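Local coordinates for Baccell_00875 (Bacteroides cellulosilyticus DSM 14838, PDB 5NO8), which probably removes L-rhamnose caps from complex arabinogalactan proteins, acting as a polysaccharide lyase on rhamnose linked to glucuronic acid, at residues Ser584-Asn588 / Asn644-Leu648; Leu605-Pro611 / Tyr659-Ile665; Ala655-Met660 / Glu671-Ala677. Residues are numbered along the deposited sequence.

All three contacts lie well inside the chain, none at the outer surface, but their chemistry differs. Contact 1 joins an irregular turn to a segment ending in a 3-10 turn, through a single side-chain to backbone hydrogen bond and ring-cysteine packing. Contacts 2 and 3 share Y659 and M660. These residues bridge to the loop 605-611 in contact 2 and to strand 672-677 in contact 3, so strand 659-660 has backbone partners on both edges. Contact 2 is mostly buried and largely apolar around M660; contact 3 is an antiparallel ladder with several backbone hydrogen bonds and a more exposed end where waters link Y659 and E671. From contact 1, H586 CD2 packs 3.4 Å from Y659 CD2.

Contact 1: residues Ser584-Asn588 / Asn644-Leu648; sequences SYHLN and NNLCL
Segment 584-588 is a tight turn without regular helix or strand. S584 is extended (-146/139), Y585 and H586 are helical in phi and psi, and the chain opens again at N588 (-74/111). The carbonyl S584 O accepts from L587 N at 3.1 Å and from N588 N at 2.9 Å, while S584 OG accepts from H586 N at 3.1 Å, an ST turn. Segment 644-648 ends in a 3-10 turn over L646-L648, with L648 N bonded to N645 O at 3.2 Å. The segments come closest at Y585 and N644, whose CA atoms are 5.0 Å apart.

N644 points toward the turn in an m rotamer and ties its side chain to the turn's backbone: its ND2 donates to N588 O at 2.9 Å, and its CB lies 3.2 Å from Y585 O. Y585, with chi1 p, brings its ring alongside C647, also p. C647 SG stands at the edge of that ring, 5.0 Å from its centroid, a sulfur-aromatic contact. SG is also 5.1 Å from the H586 ring centroid.

This is buried loop-to-loop packing between the turn after helix 562-576 and the connection leading to strand 659-660. Y585 is held by a backbone hydrogen bond to D331 of strand 326-335, and Y673 packs against Y585, H586 and C647. The tightest approach of Y585 to C647 is CE2 to CB, 3.5 Å.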
loop_
_atom_site.group_PDB
_atom_site.type_symbol
_atom_site.label_atom_id
_atom_site.label_comp_id
_atom_site.label_asym_id
_atom_site.label_seq_id
_atom_site.Cartn_x
_atom_site.Cartn_y
_atom_site.Cartn_z
ATOM N N SER A 584 7.055 9.417 -3.776
ATOM C CA SER A 584 6.942 8.438 -4.846
ATOM C C SER A 584 5.457 8.236 -5.124
ATOM O O SER A 584 4.670 8.103 -4.208
ATOM C CB SER A 584 7.542 7.099 -4.431
ATOM O OG SER A 584 7.296 6.091 -5.403
ATOM N N TYR A 585 5.097 8.142 -6.392
ATOM C CA TYR A 585 3.730 7.808 -6.775
ATOM C C TYR A 585 3.318 6.413 -6.275
ATOM O O TYR A 585 2.157 6.167 -6.055
ATOM C CB TYR A 585 3.490 7.962 -8.272
ATOM C CG TYR A 585 4.296 7.029 -9.145
ATOM C CD1 TYR A 585 5.563 7.385 -9.583
ATOM C CD2 TYR A 585 3.813 5.760 -9.483
ATOM C CE1 TYR A 585 6.333 6.518 -10.361
ATOM C CE2 TYR A 585 4.545 4.906 -10.287
ATOM C CZ TYR A 585 5.796 5.305 -10.741
ATOM O OH TYR A 585 6.529 4.449 -11.522
ATOM N N HIS A 586 4.272 5.520 -6.046
ATOM C CA HIS A 586 3.948 4.204 -5.512
ATOM C C HIS A 586 3.458 4.250 -4.068
ATOM O O HIS A 586 2.729 3.335 -3.636
ATOM C CB HIS A 586 5.180 3.291 -5.565
ATOM C CG HIS A 586 5.529 2.831 -6.940
ATOM N ND1 HIS A 586 6.592 3.346 -7.648
ATOM C CD2 HIS A 586 4.958 1.909 -7.735
ATOM C CE1 HIS A 586 6.669 2.744 -8.825
ATOM N NE2 HIS A 586 5.687 1.869 -8.905
ATOM N N LEU A 587 3.922 5.247 -3.321
ATOM C CA LEU A 587 3.800 5.288 -1.859
ATOM C C LEU A 587 3.027 6.444 -1.286
ATOM O O LEU A 587 2.538 6.330 -0.164
ATOM C CB LEU A 587 5.190 5.331 -1.204
ATOM C CG LEU A 587 6.203 4.295 -1.642
ATOM C CD1 LEU A 587 7.558 4.555 -0.992
ATOM C CD2 LEU A 587 5.699 2.911 -1.334
ATOM N N ASN A 588 2.913 7.559 -2.007
ATOM C CA ASN A 588 2.466 8.803 -1.389
ATOM C C ASN A 588 0.960 8.743 -1.118
ATOM O O ASN A 588 0.156 8.700 -2.034
ATOM C CB ASN A 588 2.812 10.016 -2.251
ATOM C CG ASN A 588 2.690 11.302 -1.482
ATOM O OD1 ASN A 588 3.618 11.734 -0.756
ATOM N ND2 ASN A 588 1.567 11.923 -1.613
ATOM N N ASN A 644 -2.387 8.441 -7.878
ATOM C CA ASN A 644 -1.192 7.616 -7.744
ATOM C C ASN A 644 -1.440 6.168 -8.152
ATOM O O ASN A 644 -0.501 5.469 -8.533
ATOM C CB ASN A 644 -0.613 7.754 -6.338
ATOM C CG ASN A 644 -0.026 9.120 -6.092
ATOM O OD1 ASN A 644 0.226 9.880 -7.034
ATOM N ND2 ASN A 644 0.151 9.475 -4.828
ATOM N N ASN A 645 -2.698 5.722 -8.110
ATOM C CA ASN A 645 -3.037 4.414 -8.586
ATOM C C ASN A 645 -3.129 4.314 -10.107
ATOM O O ASN A 645 -3.283 3.234 -10.651
ATOM C CB ASN A 645 -4.310 3.906 -7.921
ATOM C CG ASN A 645 -4.077 3.362 -6.543
ATOM O OD1 ASN A 645 -4.121 2.143 -6.356
ATOM N ND2 ASN A 645 -3.873 4.241 -5.567
ATOM N N LEU A 646 -3.000 5.424 -10.814
ATOM C CA LEU A 646 -2.994 5.367 -12.271
ATOM C C LEU A 646 -1.828 4.605 -12.842
ATOM O O LEU A 646 -1.891 4.193 -13.994
ATOM C CB LEU A 646 -3.038 6.759 -12.902
ATOM C CG LEU A 646 -4.324 7.542 -12.665
ATOM C CD1 LEU A 646 -4.120 8.955 -13.168
ATOM C CD2 LEU A 646 -5.509 6.863 -13.335
ATOM N N CYS A 647 -0.765 4.387 -12.057
ATOM C CA CYS A 647 0.370 3.616 -12.551
ATOM C C CYS A 647 0.042 2.159 -12.862
ATOM O O CYS A 647 0.793 1.516 -13.574
ATOM C CB CYS A 647 1.546 3.705 -11.608
ATOM S SG CYS A 647 1.256 2.867 -10.033
ATOM N N LEU A 648 -1.108 1.664 -12.405
ATOM C CA LEU A 648 -1.526 0.281 -12.685
ATOM C C LEU A 648 -2.099 0.091 -14.088
ATOM O O LEU A 648 -2.444 -1.020 -14.463
ATOM C CB LEU A 648 -2.558 -0.148 -11.651
ATOM C CG LEU A 648 -2.100 -0.172 -10.192
ATOM C CD1 LEU A 648 -3.320 -0.238 -9.291
ATOM C CD2 LEU A 648 -1.131 -1.312 -9.927
#

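Contact 2: residues Leu605-Pro611 / Tyr659-Ile665; sequences LFGDTFP and YMYPYKI
A single beta bridge, T609 with M660, joins the loop 605-611 to strand 659-660, T609 CA and M660 CA 4.7 Å apart. Two backbone bonds straddle it, and beyond M660 the second segment turns at Y661 and P662.

L605 points toward the second segment, its CB 4.0 Å from M660 CE and its CD1 4.0 Å from I665 CD1; L605 O lies 3.2 Å from M660 CE. The F606 CA-to-CB bond points away, and the ring stacks on H598 and meets W599 edge-to-face, but F606 O approaches I665 CG2 at 3.4 Å. G607 (128/169) has backbone angles at which a CB would jam against the carbonyl of F606, and that CB would stand 2.7 Å from I665 CD1. At D608 the backbone O accepts from Y661 N at 3.0 Å, nearly linear at 176°, while the carboxylate is engaged by Y200 and R215. T609 sets its CG2 3.8 Å from M660 SD. M660, m at all three chi angles, folds its thioether back over the loop. F610 N donates to Y659 O at 3.0 Å, and the same oxygen takes a CA-H...O contact from T609 CA at 3.1 Å. The F610 ring (chi1 m) presents its edge to the face of Y661 (chi1 t), a T-shaped pair with centroids 5.6 Å apart and planes at 83°.

The bridge fastens the loop before helix 615-629 to a strand followed, after the turn, by strand 664-665, which pairs with strand 199-203 in an N-terminal sheet. After the cis F610-P611 peptide bond, P611 CD rests 4.1 Å from Y659 CB.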
loop_
_atom_site.group_PDB
_atom_site.type_symbol
_atom_site.label_atom_id
_atom_site.label_comp_id
_atom_site.label_asym_id
_atom_site.label_seq_id
_atom_site.Cartn_x
_atom_site.Cartn_y
_atom_site.Cartn_z
ATOM N N LEU A 605 3.292 -13.786 -5.529
ATOM C CA LEU A 605 4.256 -13.291 -4.533
ATOM C C LEU A 605 3.570 -12.532 -3.407
ATOM O O LEU A 605 2.994 -11.460 -3.641
ATOM C CB LEU A 605 5.268 -12.349 -5.186
ATOM C CG LEU A 605 6.648 -12.834 -5.575
ATOM C CD1 LEU A 605 7.467 -11.644 -6.070
ATOM C CD2 LEU A 605 7.352 -13.471 -4.390
ATOM N N PHE A 606 3.654 -13.049 -2.183
ATOM C CA PHE A 606 3.403 -12.234 -1.011
ATOM C C PHE A 606 4.431 -11.105 -1.007
ATOM O O PHE A 606 5.495 -11.223 -1.602
ATOM C CB PHE A 606 3.560 -13.028 0.288
ATOM C CG PHE A 606 2.394 -13.907 0.614
ATOM C CD1 PHE A 606 1.229 -13.359 1.094
ATOM C CD2 PHE A 606 2.473 -15.293 0.438
ATOM C CE1 PHE A 606 0.136 -14.161 1.408
ATOM C CE2 PHE A 606 1.396 -16.104 0.760
ATOM C CZ PHE A 606 0.219 -15.534 1.239
ATOM N N GLY A 607 4.096 -10.030 -0.331
ATOM C CA GLY A 607 4.985 -8.896 -0.152
ATOM C C GLY A 607 4.339 -7.583 -0.534
ATOM O O GLY A 607 3.267 -7.554 -1.171
ATOM N N ASP A 608 5.005 -6.490 -0.179
ATOM C CA ASP A 608 4.431 -5.137 -0.298
ATOM C C ASP A 608 3.986 -4.841 -1.722
ATOM O O ASP A 608 4.780 -4.970 -2.643
ATOM C CB ASP A 608 5.433 -4.054 0.079
ATOM C CG ASP A 608 5.883 -4.117 1.539
ATOM O OD1 ASP A 608 5.358 -4.938 2.300
ATOM O OD2 ASP A 608 6.776 -3.334 1.884
ATOM N N THR A 609 2.720 -4.463 -1.875
ATOM C CA THR A 609 2.138 -4.097 -3.153
ATOM C C THR A 609 1.873 -2.607 -3.009
ATOM O O THR A 609 1.060 -2.180 -2.166
ATOM C CB THR A 609 0.790 -4.824 -3.368
ATOM O OG1 THR A 609 -0.029 -4.591 -2.207
ATOM C CG2 THR A 609 0.999 -6.259 -3.505
ATOM N N PHE A 610 2.604 -1.800 -3.770
ATOM C CA PHE A 610 2.487 -0.364 -3.700
ATOM C C PHE A 610 2.478 0.209 -5.115
ATOM O O PHE A 610 3.536 0.285 -5.727
ATOM C CB PHE A 610 3.677 0.229 -2.977
ATOM C CG PHE A 610 3.623 0.165 -1.485
ATOM C CD1 PHE A 610 2.677 0.884 -0.764
ATOM C CD2 PHE A 610 4.641 -0.476 -0.776
ATOM C CE1 PHE A 610 2.704 0.918 0.621
ATOM C CE2 PHE A 610 4.651 -0.476 0.604
ATOM C CZ PHE A 610 3.691 0.219 1.309
ATOM N N PRO A 611 1.332 0.613 -5.659
ATOM C CA PRO A 611 0.030 0.563 -5.035
ATOM C C PRO A 611 -0.662 -0.742 -5.286
ATOM O O PRO A 611 -0.322 -1.488 -6.226
ATOM C CB PRO A 611 -0.706 1.725 -5.707
ATOM C CG PRO A 611 -0.131 1.777 -7.072
ATOM C CD PRO A 611 1.275 1.253 -6.988
ATOM N N TYR A 659 1.654 -3.847 -8.095
ATOM C CA TYR A 659 3.050 -3.547 -8.253
ATOM C C TYR A 659 3.768 -4.122 -7.020
ATOM O O TYR A 659 3.575 -3.644 -5.917
ATOM C CB TYR A 659 3.332 -2.050 -8.348
ATOM C CG TYR A 659 4.796 -1.781 -8.598
ATOM C CD1 TYR A 659 5.361 -2.039 -9.851
ATOM C CD2 TYR A 659 5.645 -1.387 -7.566
ATOM C CE1 TYR A 659 6.722 -1.863 -10.094
ATOM C CE2 TYR A 659 7.005 -1.208 -7.797
ATOM C CZ TYR A 659 7.540 -1.441 -9.067
ATOM O OH TYR A 659 8.884 -1.242 -9.302
ATOM N N MET A 660 4.627 -5.102 -7.241
ATOM C CA MET A 660 5.420 -5.720 -6.175
ATOM C C MET A 660 6.624 -4.806 -5.932
ATOM O O MET A 660 7.522 -4.726 -6.756
ATOM C CB MET A 660 5.857 -7.146 -6.560
ATOM C CG MET A 660 4.724 -8.084 -6.965
ATOM S SD MET A 660 3.456 -8.184 -5.709
ATOM C CE MET A 660 4.373 -8.603 -4.231
ATOM N N TYR A 661 6.635 -4.132 -4.788
ATOM C CA TYR A 661 7.477 -2.959 -4.567
ATOM C C TYR A 661 8.935 -3.195 -4.087
ATOM O O TYR A 661 9.848 -2.525 -4.587
ATOM C CB TYR A 661 6.754 -1.963 -3.646
ATOM C CG TYR A 661 7.476 -0.660 -3.504
ATOM C CD1 TYR A 661 7.312 0.362 -4.443
ATOM C CD2 TYR A 661 8.365 -0.442 -2.457
ATOM C CE1 TYR A 661 8.024 1.545 -4.330
ATOM C CE2 TYR A 661 9.067 0.746 -2.335
ATOM C CZ TYR A 661 8.886 1.731 -3.275
ATOM O OH TYR A 661 9.585 2.886 -3.162
ATOM N N PRO A 662 9.141 -4.076 -3.097
ATOM C CA PRO A 662 10.510 -4.205 -2.573
ATOM C C PRO A 662 11.518 -4.678 -3.603
ATOM O O PRO A 662 11.142 -5.224 -4.632
ATOM C CB PRO A 662 10.378 -5.243 -1.455
ATOM C CG PRO A 662 8.934 -5.247 -1.105
ATOM C CD PRO A 662 8.213 -4.975 -2.396
ATOM N N TYR A 663 12.791 -4.520 -3.286
ATOM C CA TYR A 663 13.863 -4.952 -4.153
ATOM C C TYR A 663 13.751 -6.441 -4.435
ATOM O O TYR A 663 13.821 -6.878 -5.585
ATOM C CB TYR A 663 15.197 -4.607 -3.482
ATOM C CG TYR A 663 16.442 -5.157 -4.158
ATOM C CD1 TYR A 663 16.727 -4.877 -5.476
ATOM C CD2 TYR A 663 17.365 -5.870 -3.426
ATOM C CE1 TYR A 663 17.876 -5.359 -6.090
ATOM C CE2 TYR A 663 18.510 -6.388 -4.000
ATOM C CZ TYR A 663 18.777 -6.130 -5.332
ATOM O OH TYR A 663 19.929 -6.665 -5.880
ATOM N N LYS A 664 13.629 -7.209 -3.360
ATOM C CA LYS A 664 13.437 -8.650 -3.414
ATOM C C LYS A 664 12.544 -9.090 -2.281
ATOM O O LYS A 664 12.386 -8.397 -1.267
ATOM C CB LYS A 664 14.770 -9.397 -3.297
ATOM C CG LYS A 664 15.708 -9.179 -4.474
ATOM C CD LYS A 664 17.064 -9.825 -4.293
ATOM C CE LYS A 664 17.882 -9.685 -5.569
ATOM N NZ LYS A 664 19.242 -10.270 -5.469
ATOM N N ILE A 665 11.936 -10.243 -2.491
ATOM C CA ILE A 665 11.121 -10.904 -1.486
ATOM C C ILE A 665 11.617 -12.335 -1.392
ATOM O O ILE A 665 11.535 -13.120 -2.363
ATOM C CB ILE A 665 9.635 -10.858 -1.882
ATOM C CG1 ILE A 665 9.149 -9.397 -1.971
ATOM C CG2 ILE A 665 8.801 -11.658 -0.876
ATOM C CD1 ILE A 665 8.022 -9.199 -2.953
#

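Contact 3: residues Ala655-Met660 / Glu671-Ala677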
loop_
_atom_site.group_PDB
_atom_site.type_symbol
_atom_site.label_atom_id
_atom_site.label_comp_id
_atom_site.label_asym_id
_atom_site.label_seq_id
_atom_site.Cartn_x
_atom_site.Cartn_y
_atom_site.Cartn_z
ATOM N N ALA A 655 -3.546 -3.525 -17.947
ATOM C CA ALA A 655 -3.502 -3.129 -16.566
ATOM C C ALA A 655 -2.850 -4.238 -15.739
ATOM O O ALA A 655 -2.747 -5.381 -16.201
ATOM C CB ALA A 655 -4.884 -2.840 -16.046
ATOM N N SER A 656 -2.450 -3.878 -14.536
ATOM C CA SER A 656 -1.826 -4.839 -13.614
ATOM C C SER A 656 -2.543 -4.888 -12.267
ATOM O O SER A 656 -2.888 -3.856 -11.704
ATOM C CB SER A 656 -0.355 -4.474 -13.406
ATOM O OG SER A 656 0.210 -5.291 -12.389
ATOM N N CYS A 657 -2.665 -6.099 -11.716
ATOM C CA CYS A 657 -3.320 -6.291 -10.422
ATOM C C CYS A 657 -2.499 -5.872 -9.211
ATOM O O CYS A 657 -3.072 -5.737 -8.137
ATOM C CB CYS A 657 -3.799 -7.742 -10.258
ATOM S SG CYS A 657 -2.489 -8.941 -10.103
ATOM N N ALA A 658 -1.187 -5.653 -9.369
ATOM C CA ALA A 658 -0.334 -5.231 -8.247
ATOM C C ALA A 658 1.079 -4.877 -8.707
ATOM O O ALA A 658 1.609 -5.528 -9.596
ATOM C CB ALA A 658 -0.230 -6.362 -7.222
ATOM N N TYR A 659 1.654 -3.847 -8.095
ATOM C CA TYR A 659 3.050 -3.547 -8.253
ATOM C C TYR A 659 3.768 -4.122 -7.020
ATOM O O TYR A 659 3.575 -3.644 -5.917
ATOM C CB TYR A 659 3.332 -2.050 -8.348
ATOM C CG TYR A 659 4.796 -1.781 -8.598
ATOM C CD1 TYR A 659 5.361 -2.039 -9.851
ATOM C CD2 TYR A 659 5.645 -1.387 -7.566
ATOM C CE1 TYR A 659 6.722 -1.863 -10.094
ATOM C CE2 TYR A 659 7.005 -1.208 -7.797
ATOM C CZ TYR A 659 7.540 -1.441 -9.067
ATOM O OH TYR A 659 8.884 -1.242 -9.302
ATOM N N MET A 660 4.627 -5.102 -7.241
ATOM C CA MET A 660 5.420 -5.720 -6.175
ATOM C C MET A 660 6.624 -4.806 -5.932
ATOM O O MET A 660 7.522 -4.726 -6.756
ATOM C CB MET A 660 5.857 -7.146 -6.560
ATOM C CG MET A 660 4.724 -8.084 -6.965
ATOM S SD MET A 660 3.456 -8.184 -5.709
ATOM C CE MET A 660 4.373 -8.603 -4.231
ATOM N N GLU A 671 10.056 -5.561 -7.716
ATOM C CA GLU A 671 10.017 -4.323 -8.535
ATOM C C GLU A 671 9.397 -4.594 -9.911
ATOM O O GLU A 671 9.969 -4.252 -10.950
ATOM C CB GLU A 671 11.388 -3.660 -8.630
ATOM C CG GLU A 671 11.973 -3.408 -7.258
ATOM C CD GLU A 671 13.154 -2.478 -7.253
ATOM O OE1 GLU A 671 14.285 -2.967 -7.464
ATOM O OE2 GLU A 671 12.943 -1.264 -7.100
ATOM N N PHE A 672 8.215 -5.187 -9.921
ATOM C CA PHE A 672 7.525 -5.434 -11.184
ATOM C C PHE A 672 6.011 -5.328 -11.006
ATOM O O PHE A 672 5.477 -5.496 -9.910
ATOM C CB PHE A 672 7.908 -6.814 -11.770
ATOM C CG PHE A 672 7.445 -7.972 -10.940
ATOM C CD1 PHE A 672 6.154 -8.433 -11.020
ATOM C CD2 PHE A 672 8.319 -8.622 -10.094
ATOM C CE1 PHE A 672 5.707 -9.479 -10.236
ATOM C CE2 PHE A 672 7.888 -9.682 -9.323
ATOM C CZ PHE A 672 6.584 -10.119 -9.384
ATOM N N TYR A 673 5.344 -5.054 -12.126
ATOM C CA TYR A 673 3.883 -5.134 -12.224
ATOM C C TYR A 673 3.527 -6.563 -12.525
ATOM O O TYR A 673 4.032 -7.151 -13.499
ATOM C CB TYR A 673 3.358 -4.202 -13.356
ATOM C CG TYR A 673 3.476 -2.761 -13.012
ATOM C CD1 TYR A 673 2.557 -2.159 -12.186
ATOM C CD2 TYR A 673 4.530 -1.986 -13.495
ATOM C CE1 TYR A 673 2.674 -0.822 -11.821
ATOM C CE2 TYR A 673 4.653 -0.649 -13.125
ATOM C CZ TYR A 673 3.704 -0.073 -12.304
ATOM O OH TYR A 673 3.801 1.243 -11.927
ATOM N N ASP A 674 2.672 -7.148 -11.696
ATOM C CA ASP A 674 2.212 -8.499 -11.971
ATOM C C ASP A 674 1.519 -8.564 -13.338
ATOM O O ASP A 674 0.758 -7.654 -13.680
ATOM C CB ASP A 674 1.276 -8.996 -10.893
ATOM C CG ASP A 674 1.021 -10.479 -11.022
ATOM O OD1 ASP A 674 0.152 -10.838 -11.851
ATOM O OD2 ASP A 674 1.756 -11.252 -10.345
ATOM N N PRO A 675 1.821 -9.597 -14.140
ATOM C CA PRO A 675 1.301 -9.638 -15.498
ATOM C C PRO A 675 -0.180 -9.989 -15.672
ATOM O O PRO A 675 -0.616 -10.043 -16.808
ATOM C CB PRO A 675 2.176 -10.680 -16.177
ATOM C CG PRO A 675 2.731 -11.507 -15.100
ATOM C CD PRO A 675 2.865 -10.613 -13.920
ATOM N N TYR A 676 -0.924 -10.252 -14.596
ATOM C CA TYR A 676 -2.373 -10.411 -14.708
ATOM C C TYR A 676 -3.064 -9.076 -14.536
ATOM O O TYR A 676 -2.755 -8.340 -13.604
ATOM C CB TYR A 676 -2.977 -11.362 -13.648
ATOM C CG TYR A 676 -2.852 -12.858 -13.910
ATOM C CD1 TYR A 676 -2.381 -13.371 -15.123
ATOM C CD2 TYR A 676 -3.245 -13.772 -12.927
ATOM C CE1 TYR A 676 -2.298 -14.751 -15.348
ATOM C CE2 TYR A 676 -3.152 -15.150 -13.145
ATOM C CZ TYR A 676 -2.666 -15.623 -14.345
ATOM O OH TYR A 676 -2.551 -16.978 -14.581
ATOM N N ALA A 677 -4.035 -8.802 -15.403
ATOM C CA ALA A 677 -5.111 -7.865 -15.065
ATOM C C ALA A 677 -6.202 -8.711 -14.414
ATOM O O ALA A 677 -6.743 -9.646 -15.030
ATOM C CB ALA A 677 -5.642 -7.173 -16.293
HETATM O O HOH W 1 10.158 -0.620 -6.734
HETATM O O HOH W 2 9.915 -1.208 -11.724
#
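Backbone groups do most of the work where 655-660 runs along 671-677. M660 N donates to F672 O at 2.8 Å, and M660 O accepts from F672 N at 3.3 Å and, weakly, from E671 N at 2.8 Å. A658 O takes D674 N at 2.9 Å, and further along C657 N donates to Y676 O at 2.9 Å. Y659 and Y673 form the non-hydrogen-bonded pair between these bonds; Y659 O is used outside, by F610 N.

Side chains add further bonds in the irregular part. S656 OG donates to D674 O at 2.7 Å and accepts weakly from A658 N at 3.3 Å. D674 OD1 accepts from Y676 N at 3.0 Å, an Asx turn that carries the chain past P675; D674 OD1 also accepts from K602 N, and D674 OD2 from R603 N. At the other end, Y659 OH is hydrated: one water lies 2.9 Å from it and donates to E671 OE2 at 2.9 Å, and a second, 2.6 Å from Y659 OH, donates to E671 O at 3.1 Å. E671 OE1 forms a salt bridge with K669.

Apolar contacts cover both faces. Y659 turns its ring edge to the face of Y673, centroids 4.6 Å apart, and on the face of M660 and F672 the M660 CG sits over the F672 ring, 4.0 Å from its centroid, a CH-pi contact. E671, at positive phi (56/53), and F672 both oppose M660: a G1 beta bulge closing a short antiparallel ladder at the edge of a four-stranded sheet.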